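Local coordinates for protein 4-hydroxybenzoyl-CoA Thioesterase (Pseudomonas sp. CBS3, PDB 1LO8) that hydrolyses 4-hydroxybenzoyl-CoA to 4-hydroxybenzoate and coenzyme A, the last step in converting 4-chlorobenzoate to 4-hydroxybenzoate, at residues A66-T71 with L109-D114; Q94-S99 with A113-V118. All blocks are in the same frame, centred on the assembly; numbering follows the deposited sequence.

The two contacts illustrate how one strand of a hotdog-fold sheet changes its chemistry as it changes neighbours. Both use strand 107-123: contact 1 pairs its first half with the end of strand 56-68, and contact 2 pairs the following residues with strand 92-101, with Ala113 and Asp114 belonging to both. Each is largely buried with an exposed fringe, but contact 2 lies nearer the centre of the chain. Contact 1 depends on backbone bonds and apolar packing beside a bound 4-hydroxybenzyl coenzyme A, whereas contact 2 adds ionic groups on both faces of the sheet. Between them, Val98 bonds through its backbone to Val110 and Met111, which together form a classic beta bulge.

Contact 1: A66-T71 with L109-D114; sequences ASFVCT and LVMRAD. With 4CA (4-hydroxybenzyl coenzyme A), chain B.
The carbonyl oxygen of Val110 is gripped by two successive amides where segment 66-71 leaves its strand. Val69 N reaches Val110 O at 2.7 Å, tilted from the carbonyl plane, while Cys70 N comes to Val110 O at 3.3 Å, in the plane and on a lone pair. This forked acceptor holds the chain to residues 109-114 just past the last regular pair. Before it the pairing is ordinary antiparallel ladder: Ser67 N gives a bond to Arg112 O (3.0 Å), and Arg112 N returns one to Ser67 O.

Ala66, Phe68, Met111 and Ala113 share one face of the sheet. The Phe68 and Met111 side chains run alongside each other and point the same way. Met111 CG lies between its backbone N and carbonyl carbon (chi1 65°) and the chain then folds, bringing SD 5.4 Å from the centroid of the Phe68 ring in an oblique Met-aromatic contact. Ala66 CB meets Ala113 CB at 3.9 Å further along. Just past the strand, Val69 points at residues 109-114: it lies roughly perpendicular to the Arg112 side chain, and its CG2 packs on Leu109 CD2 at 4.0 Å.

Here the chain leaving a hotdog-fold strand borders a ligand also bound by the second subunit: N8P of the 4-hydroxybenzyl coenzyme A of chain B makes a weak hydrogen bond to Phe68 O (3.1 Å). Helix 25-41 packs on Met111 and Ala113 through Tyr27 and Leu31; strand 92-101 flanks residues 109-114, and beyond Ala66 and Ser67 the sheet continues antiparallel into the second subunit.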
loop_
_atom_site.group_PDB
_atom_site.type_symbol
_atom_site.label_atom_id
_atom_site.label_comp_id
_atom_site.label_asym_id
_atom_site.label_seq_id
_atom_site.Cartn_x
_atom_site.Cartn_y
_atom_site.Cartn_z
ATOM N N ALA A 66 14.244 -14.132 0.738
ATOM C CA ALA A 66 14.440 -13.076 1.705
ATOM C C ALA A 66 14.476 -13.654 3.099
ATOM O O ALA A 66 13.935 -14.703 3.407
ATOM C CB ALA A 66 13.338 -12.011 1.637
ATOM N N SER A 67 15.133 -12.932 3.970
ATOM C CA SER A 67 15.178 -13.326 5.361
ATOM C C SER A 67 15.007 -12.066 6.221
ATOM O O SER A 67 15.561 -11.007 5.914
ATOM C CB SER A 67 16.382 -14.199 5.684
ATOM O OG SER A 67 17.558 -13.578 5.221
ATOM N N PHE A 68 14.170 -12.141 7.257
ATOM C CA PHE A 68 13.858 -11.002 8.122
ATOM C C PHE A 68 14.485 -11.268 9.434
ATOM O O PHE A 68 14.035 -12.118 10.129
ATOM C CB PHE A 68 12.344 -10.747 8.246
ATOM C CG PHE A 68 11.694 -10.649 6.896
ATOM C CD1 PHE A 68 11.300 -11.812 6.248
ATOM C CD2 PHE A 68 11.453 -9.421 6.287
ATOM C CE1 PHE A 68 10.681 -11.727 5.004
ATOM C CE2 PHE A 68 10.875 -9.317 5.018
ATOM C CZ PHE A 68 10.449 -10.490 4.405
ATOM N N VAL A 69 15.567 -10.574 9.699
ATOM C CA VAL A 69 16.434 -10.772 10.850
ATOM C C VAL A 69 16.016 -10.137 12.146
ATOM O O VAL A 69 16.168 -10.749 13.180
ATOM C CB VAL A 69 17.855 -10.338 10.459
ATOM C CG1 VAL A 69 18.849 -10.659 11.572
ATOM C CG2 VAL A 69 18.263 -10.973 9.119
ATOM N N CYS A 70 15.555 -8.884 12.099
ATOM C CA CYS A 70 15.095 -8.243 13.324
ATOM C C CYS A 70 13.952 -7.337 12.942
ATOM O O CYS A 70 13.782 -7.062 11.767
ATOM C CB CYS A 70 16.142 -7.449 14.143
ATOM S SG CYS A 70 16.692 -5.920 13.353
ATOM N N THR A 71 13.218 -6.819 13.920
ATOM C CA THR A 71 12.104 -5.925 13.573
ATOM C C THR A 71 12.530 -4.471 13.412
ATOM O O THR A 71 13.595 -4.025 13.822
ATOM C CB THR A 71 11.036 -5.974 14.655
ATOM O OG1 THR A 71 11.580 -5.339 15.791
ATOM C CG2 THR A 71 10.626 -7.399 15.051
ATOM N N LEU A 109 21.346 -5.629 11.263
ATOM C CA LEU A 109 20.800 -6.078 10.019
ATOM C C LEU A 109 19.307 -6.358 10.278
ATOM O O LEU A 109 18.932 -6.993 11.244
ATOM C CB LEU A 109 21.605 -7.262 9.448
ATOM C CG LEU A 109 20.957 -8.074 8.318
ATOM C CD1 LEU A 109 20.985 -7.287 6.996
ATOM C CD2 LEU A 109 21.770 -9.336 8.079
ATOM N N VAL A 110 18.450 -5.773 9.442
ATOM C CA VAL A 110 17.033 -5.911 9.578
ATOM C C VAL A 110 16.590 -7.013 8.643
ATOM O O VAL A 110 15.957 -8.032 8.979
ATOM C CB VAL A 110 16.332 -4.589 9.248
ATOM C CG1 VAL A 110 14.847 -4.776 9.102
ATOM C CG2 VAL A 110 16.559 -3.539 10.325
ATOM N N MET A 111 16.946 -6.813 7.399
ATOM C CA MET A 111 16.588 -7.811 6.427
ATOM C C MET A 111 17.557 -7.849 5.280
ATOM O O MET A 111 18.358 -6.935 5.097
ATOM C CB MET A 111 15.132 -7.779 5.933
ATOM C CG MET A 111 14.683 -6.585 5.158
ATOM S SD MET A 111 14.475 -6.979 3.433
ATOM C CE MET A 111 13.139 -8.186 3.407
ATOM N N ARG A 112 17.464 -8.924 4.523
ATOM C CA ARG A 112 18.297 -9.126 3.350
ATOM C C ARG A 112 17.475 -9.845 2.309
ATOM O O ARG A 112 16.577 -10.629 2.623
ATOM C CB ARG A 112 19.589 -9.879 3.683
ATOM C CG ARG A 112 19.303 -11.210 4.364
ATOM C CD ARG A 112 20.124 -11.511 5.604
ATOM N NE ARG A 112 19.659 -12.802 6.114
ATOM C CZ ARG A 112 20.253 -13.975 5.849
ATOM N NH1 ARG A 112 21.401 -14.058 5.195
ATOM N NH2 ARG A 112 19.735 -15.098 6.346
ATOM N N ALA A 113 17.801 -9.635 1.051
ATOM C CA ALA A 113 17.004 -10.325 0.079
ATOM C C ALA A 113 17.740 -10.377 -1.246
ATOM O O ALA A 113 18.426 -9.410 -1.570
ATOM C CB ALA A 113 15.696 -9.540 -0.147
ATOM N N ASP A 114 17.604 -11.492 -1.982
ATOM C CA ASP A 114 18.196 -11.634 -3.303
ATOM C C ASP A 114 17.046 -11.719 -4.245
ATOM O O ASP A 114 16.210 -12.619 -4.127
ATOM C CB ASP A 114 19.009 -12.930 -3.467
ATOM C CG ASP A 114 20.360 -12.881 -2.833
ATOM O OD1 ASP A 114 20.907 -11.861 -2.505
ATOM O OD2 ASP A 114 20.864 -14.051 -2.644
HETATM N N1A 4CA B . 14.916 -19.052 8.133
HETATM C C2A 4CA B . 14.236 -20.126 8.657
HETATM N N3A 4CA B . 13.758 -20.284 9.853
HETATM C C4A 4CA B . 14.007 -19.209 10.611
HETATM C C5A 4CA B . 14.694 -18.074 10.239
HETATM C C6A 4CA B . 15.158 -17.985 8.906
HETATM N N6A 4CA B . 15.809 -16.957 8.385
HETATM N N7A 4CA B . 14.776 -17.177 11.306
HETATM C C8A 4CA B . 14.140 -17.802 12.310
HETATM N N9A 4CA B . 13.716 -19.039 11.942
HETATM C C1D 4CA B . 13.191 -20.050 12.815
HETATM C C2D 4CA B . 14.310 -20.204 13.816
HETATM O O2D 4CA B . 15.243 -21.214 13.428
HETATM C C3D 4CA B . 13.606 -20.760 15.004
HETATM O O3D 4CA B . 13.509 -22.157 14.844
HETATM P P3D 4CA B . 13.294 -23.493 15.489
HETATM O O7A 4CA B . 14.436 -24.378 15.047
HETATM O O8A 4CA B . 13.243 -23.301 16.990
HETATM O O9A 4CA B . 11.995 -24.093 15.030
HETATM C C4D 4CA B . 12.294 -20.026 14.959
HETATM O O4D 4CA B . 12.201 -19.492 13.585
HETATM C C5D 4CA B . 12.351 -18.933 16.008
HETATM O O5D 4CA B . 13.533 -18.151 15.755
HETATM P P1A 4CA B . 14.471 -17.925 16.984
HETATM O O1A 4CA B . 15.759 -17.397 16.453
HETATM O O2A 4CA B . 14.658 -19.271 17.577
HETATM O O3A 4CA B . 13.829 -16.979 18.018
HETATM P P2A 4CA B . 13.893 -15.359 18.220
HETATM O O4A 4CA B . 12.801 -14.995 19.168
HETATM O O5A 4CA B . 15.197 -15.034 18.839
HETATM O O6A 4CA B . 13.771 -14.519 16.819
HETATM C CBP 4CA B . 12.046 -13.268 15.767
HETATM C CCP 4CA B . 12.463 -14.640 16.283
HETATM C CDP 4CA B . 11.828 -12.257 16.919
HETATM C CEP 4CA B . 10.803 -13.395 14.880
HETATM C CAP 4CA B . 13.185 -12.644 14.962
HETATM O OAP 4CA B . 13.442 -13.454 13.793
HETATM C C9P 4CA B . 12.665 -11.396 14.217
HETATM O O9P 4CA B . 12.307 -10.356 14.780
HETATM N N8P 4CA B . 12.577 -11.455 12.777
HETATM C C7P 4CA B . 11.959 -10.229 12.259
HETATM C C6P 4CA B . 10.471 -10.471 12.041
HETATM C C5P 4CA B . 9.877 -9.341 11.169
HETATM O O5P 4CA B . 9.966 -8.163 11.433
HETATM N N4P 4CA B . 9.290 -9.742 9.914
HETATM C C3P 4CA B . 8.749 -8.604 9.168
HETATM C C2P 4CA B . 7.348 -8.229 9.664
HETATM S S1P 4CA B . 6.062 -9.499 9.659
HETATM C C1B 4CA B . 4.567 -8.671 10.040
HETATM C C2B 4CA B . 3.518 -9.544 10.545
HETATM C C3B 4CA B . 3.320 -9.642 11.940
HETATM C C4B 4CA B . 2.300 -10.473 12.443
HETATM C C5B 4CA B . 1.471 -11.185 11.545
HETATM O O2B 4CA B . 0.377 -11.881 12.017
HETATM C C6B 4CA B . 1.715 -11.122 10.144
HETATM C C7B 4CA B . 2.699 -10.248 9.634
#

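Contact 2: Q94-S99 with A113-V118; sequences QRHSVS and ADEIRV. With 4CA (4-hydroxybenzyl coenzyme A), chain C.
Paired charges, a histidine-carboxylate bond and a backbone ladder join Gln94, Arg95 and His96 to Ala113, Asp114 and Glu115. The ladder is antiparallel: Glu115 N bonds to Gln94 O at 2.6 Å, with Gln94 N to Glu115 O in return, and His96 and Ala113 exchange a second such pair.

Arg95 and Asp114 form a two-pronged salt bridge, guanidinium and carboxylate only 9° from coplanar and both bonds nearly straight. Arg95 NE meets Asp114 OD1 at a very short 2.5 Å, and Arg95 NH2 meets the syn lone pair of Asp114 OD2 at 2.6 Å. On the opposite face, a salt bridge within residues 113-118 sets Arg117 NE and NH2 both 2.7 Å from Glu115 OE1.

That buried oxygen takes a third N-H, from His96 NE2 (3.1 Å), above the carboxylate plane. His96 CG sits beside its own backbone N (chi1 -44°), a turn that carries the ring over to Glu115, while His96 ND1 bonds to Thr82. Replacing Glu115 by an alanine would probably leave His96 NE2 and Arg117 without their shared acceptor, though Asp32 also pairs with Arg117.

Arg117 NH1 lies 3.6 Å from C6B, on the hydroxybenzyl ring of the ligand of chain C, placing this pair beside the substrate pocket; Tyr24 of the second subunit packs on Arg117. Strand 77-87 borders residues 94-99, strand 56-68 borders residues 113-118, and helix 25-41 lies against His96, Ala113 and Arg117 through Leu31 and Ser35.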
loop_
_atom_site.group_PDB
_atom_site.type_symbol
_atom_site.label_atom_id
_atom_site.label_comp_id
_atom_site.label_asym_id
_atom_site.label_seq_id
_atom_site.Cartn_x
_atom_site.Cartn_y
_atom_site.Cartn_z
ATOM N N GLN A 94 19.862 -9.407 -8.106
ATOM C CA GLN A 94 20.092 -8.200 -7.370
ATOM C C GLN A 94 19.973 -8.527 -5.904
ATOM O O GLN A 94 18.956 -9.064 -5.478
ATOM C CB GLN A 94 18.993 -7.189 -7.654
ATOM C CG GLN A 94 19.433 -5.729 -7.490
ATOM C CD GLN A 94 18.556 -4.762 -8.280
ATOM O OE1 GLN A 94 17.424 -5.101 -8.596
ATOM N NE2 GLN A 94 19.050 -3.574 -8.578
ATOM N N ARG A 95 21.011 -8.161 -5.170
ATOM C CA ARG A 95 21.096 -8.394 -3.749
ATOM C C ARG A 95 20.890 -7.120 -2.938
ATOM O O ARG A 95 21.425 -6.052 -3.269
ATOM C CB ARG A 95 22.467 -8.952 -3.435
ATOM C CG ARG A 95 22.754 -8.888 -1.943
ATOM C CD ARG A 95 23.777 -9.947 -1.601
ATOM N NE ARG A 95 23.188 -11.261 -1.808
ATOM C CZ ARG A 95 23.854 -12.393 -1.620
ATOM N NH1 ARG A 95 25.121 -12.411 -1.233
ATOM N NH2 ARG A 95 23.250 -13.549 -1.814
ATOM N N HIS A 96 20.104 -7.218 -1.856
ATOM C CA HIS A 96 19.873 -6.062 -1.015
ATOM C C HIS A 96 20.097 -6.441 0.428
ATOM O O HIS A 96 19.779 -7.551 0.895
ATOM C CB HIS A 96 18.432 -5.463 -1.117
ATOM C CG HIS A 96 17.847 -5.307 -2.469
ATOM N ND1 HIS A 96 18.015 -4.133 -3.158
ATOM C CD2 HIS A 96 17.139 -6.183 -3.221
ATOM C CE1 HIS A 96 17.376 -4.270 -4.299
ATOM N NE2 HIS A 96 16.850 -5.500 -4.376
ATOM N N SER A 97 20.704 -5.532 1.111
ATOM C CA SER A 97 20.933 -5.654 2.529
ATOM C C SER A 97 20.271 -4.449 3.182
ATOM O O SER A 97 20.480 -3.289 2.764
ATOM C CB SER A 97 22.390 -5.769 2.945
ATOM O OG SER A 97 22.379 -6.200 4.298
ATOM N N VAL A 98 19.426 -4.694 4.188
ATOM C CA VAL A 98 18.716 -3.610 4.832
ATOM C C VAL A 98 19.153 -3.576 6.267
ATOM O O VAL A 98 19.140 -4.604 6.913
ATOM C CB VAL A 98 17.160 -3.770 4.727
ATOM C CG1 VAL A 98 16.429 -2.701 5.531
ATOM C CG2 VAL A 98 16.630 -3.720 3.292
ATOM N N SER A 99 19.523 -2.417 6.758
ATOM C CA SER A 99 19.890 -2.376 8.161
ATOM C C SER A 99 19.397 -1.073 8.741
ATOM O O SER A 99 18.961 -0.180 8.020
ATOM C CB SER A 99 21.402 -2.456 8.351
ATOM O OG SER A 99 21.978 -1.230 7.895
ATOM N N ALA A 113 17.801 -9.635 1.051
ATOM C CA ALA A 113 17.004 -10.325 0.079
ATOM C C ALA A 113 17.740 -10.377 -1.246
ATOM O O ALA A 113 18.426 -9.410 -1.570
ATOM C CB ALA A 113 15.696 -9.540 -0.147
ATOM N N ASP A 114 17.604 -11.492 -1.982
ATOM C CA ASP A 114 18.196 -11.634 -3.303
ATOM C C ASP A 114 17.046 -11.719 -4.245
ATOM O O ASP A 114 16.210 -12.619 -4.127
ATOM C CB ASP A 114 19.009 -12.930 -3.467
ATOM C CG ASP A 114 20.360 -12.881 -2.833
ATOM O OD1 ASP A 114 20.907 -11.861 -2.505
ATOM O OD2 ASP A 114 20.864 -14.051 -2.644
ATOM N N GLU A 115 17.017 -10.769 -5.161
ATOM C CA GLU A 115 15.964 -10.702 -6.134
ATOM C C GLU A 115 16.475 -11.102 -7.481
ATOM O O GLU A 115 17.477 -10.557 -7.895
ATOM C CB GLU A 115 15.347 -9.288 -6.300
ATOM C CG GLU A 115 14.597 -8.822 -5.013
ATOM C CD GLU A 115 14.008 -7.472 -5.228
ATOM O OE1 GLU A 115 14.492 -6.694 -6.013
ATOM O OE2 GLU A 115 12.985 -7.210 -4.452
ATOM N N ILE A 116 15.768 -11.999 -8.147
ATOM C CA ILE A 116 16.099 -12.386 -9.496
ATOM C C ILE A 116 15.106 -11.666 -10.372
ATOM O O ILE A 116 13.909 -11.866 -10.240
ATOM C CB ILE A 116 16.106 -13.893 -9.723
ATOM C CG1 ILE A 116 17.062 -14.528 -8.758
ATOM C CG2 ILE A 116 16.515 -14.262 -11.150
ATOM C CD1 ILE A 116 17.288 -15.994 -9.139
ATOM N N ARG A 117 15.623 -10.789 -11.239
ATOM C CA ARG A 117 14.796 -9.996 -12.114
ATOM C C ARG A 117 15.274 -10.109 -13.543
ATOM O O ARG A 117 16.328 -10.651 -13.822
ATOM C CB ARG A 117 14.829 -8.504 -11.702
ATOM C CG ARG A 117 14.312 -8.154 -10.295
ATOM C CD ARG A 117 14.651 -6.729 -9.939
ATOM N NE ARG A 117 14.104 -6.320 -8.638
ATOM C CZ ARG A 117 12.953 -5.671 -8.514
ATOM N NH1 ARG A 117 12.152 -5.344 -9.543
ATOM N NH2 ARG A 117 12.571 -5.319 -7.310
ATOM N N VAL A 118 14.480 -9.589 -14.457
ATOM C CA VAL A 118 14.862 -9.576 -15.873
ATOM C C VAL A 118 14.442 -8.240 -16.491
ATOM O O VAL A 118 13.512 -7.562 -15.995
ATOM C CB VAL A 118 14.122 -10.658 -16.664
ATOM C CG1 VAL A 118 14.237 -12.040 -16.086
ATOM C CG2 VAL A 118 12.636 -10.297 -16.714
HETATM N N1A 4CA C . 14.224 -18.226 -10.822
HETATM C C2A 4CA C . 15.392 -17.776 -11.390
HETATM N N3A 4CA C . 15.578 -17.245 -12.559
HETATM C C4A 4CA C . 14.424 -17.163 -13.234
HETATM C C5A 4CA C . 13.185 -17.591 -12.811
HETATM C C6A 4CA C . 13.079 -18.138 -11.511
HETATM N N6A 4CA C . 11.962 -18.570 -10.947
HETATM N N7A 4CA C . 12.223 -17.362 -13.797
HETATM C C8A 4CA C . 12.913 -16.806 -14.806
HETATM N N9A 4CA C . 14.239 -16.722 -14.521
HETATM C C1D 4CA C . 15.284 -16.376 -15.442
HETATM C C2D 4CA C . 15.090 -17.406 -16.528
HETATM O O2D 4CA C . 15.866 -18.583 -16.298
HETATM C C3D 4CA C . 15.716 -16.751 -17.709
HETATM O O3D 4CA C . 17.102 -17.003 -17.669
HETATM P P3D 4CA C . 18.402 -17.055 -18.413
HETATM O O7A 4CA C . 19.010 -18.409 -18.133
HETATM O O8A 4CA C . 18.124 -16.826 -19.884
HETATM O O9A 4CA C . 19.331 -15.982 -17.920
HETATM C C4D 4CA C . 15.330 -15.312 -17.508
HETATM O O4D 4CA C . 14.931 -15.217 -16.088
HETATM C C5D 4CA C . 14.185 -15.013 -18.456
HETATM O O5D 4CA C . 13.158 -15.994 -18.218
HETATM P P1A 4CA C . 12.625 -16.738 -19.484
HETATM O O1A 4CA C . 11.838 -17.906 -18.999
HETATM O O2A 4CA C . 13.840 -17.185 -20.206
HETATM O O3A 4CA C . 11.794 -15.800 -20.382
HETATM P P2A 4CA C . 10.198 -15.459 -20.443
HETATM O O4A 4CA C . 10.045 -14.232 -21.276
HETATM O O5A 4CA C . 9.522 -16.588 -21.120
HETATM O O6A 4CA C . 9.513 -15.267 -18.967
HETATM C CBP 4CA C . 8.797 -13.395 -17.690
HETATM C CCP 4CA C . 9.986 -14.078 -18.355
HETATM C CDP 4CA C . 7.791 -12.841 -18.729
HETATM C CEP 4CA C . 9.285 -12.302 -16.734
HETATM C CAP 4CA C . 7.971 -14.421 -16.914
HETATM O OAP 4CA C . 8.773 -14.966 -15.842
HETATM C C9P 4CA C . 6.943 -13.688 -16.026
HETATM O O9P 4CA C . 5.985 -13.045 -16.468
HETATM N N8P 4CA C . 7.122 -13.745 -14.595
HETATM C C7P 4CA C . 6.123 -12.903 -13.928
HETATM C C6P 4CA C . 6.735 -11.540 -13.628
HETATM C C5P 4CA C . 5.847 -10.775 -12.619
HETATM O O5P 4CA C . 4.668 -10.558 -12.783
HETATM N N4P 4CA C . 6.466 -10.414 -11.368
HETATM C C3P 4CA C . 5.550 -9.687 -10.487
HETATM C C2P 4CA C . 5.494 -8.199 -10.849
HETATM S S1P 4CA C . 7.036 -7.257 -10.868
HETATM C C1B 4CA C . 6.573 -5.580 -11.068
HETATM C C2B 4CA C . 7.638 -4.728 -11.574
HETATM C C3B 4CA C . 7.684 -4.435 -12.955
HETATM C C4B 4CA C . 8.701 -3.601 -13.458
HETATM C C5B 4CA C . 9.655 -3.048 -12.572
HETATM O O2B 4CA C . 10.563 -2.113 -13.026
HETATM C C6B 4CA C . 9.633 -3.395 -11.191
HETATM C C7B 4CA C . 8.583 -4.184 -10.675
#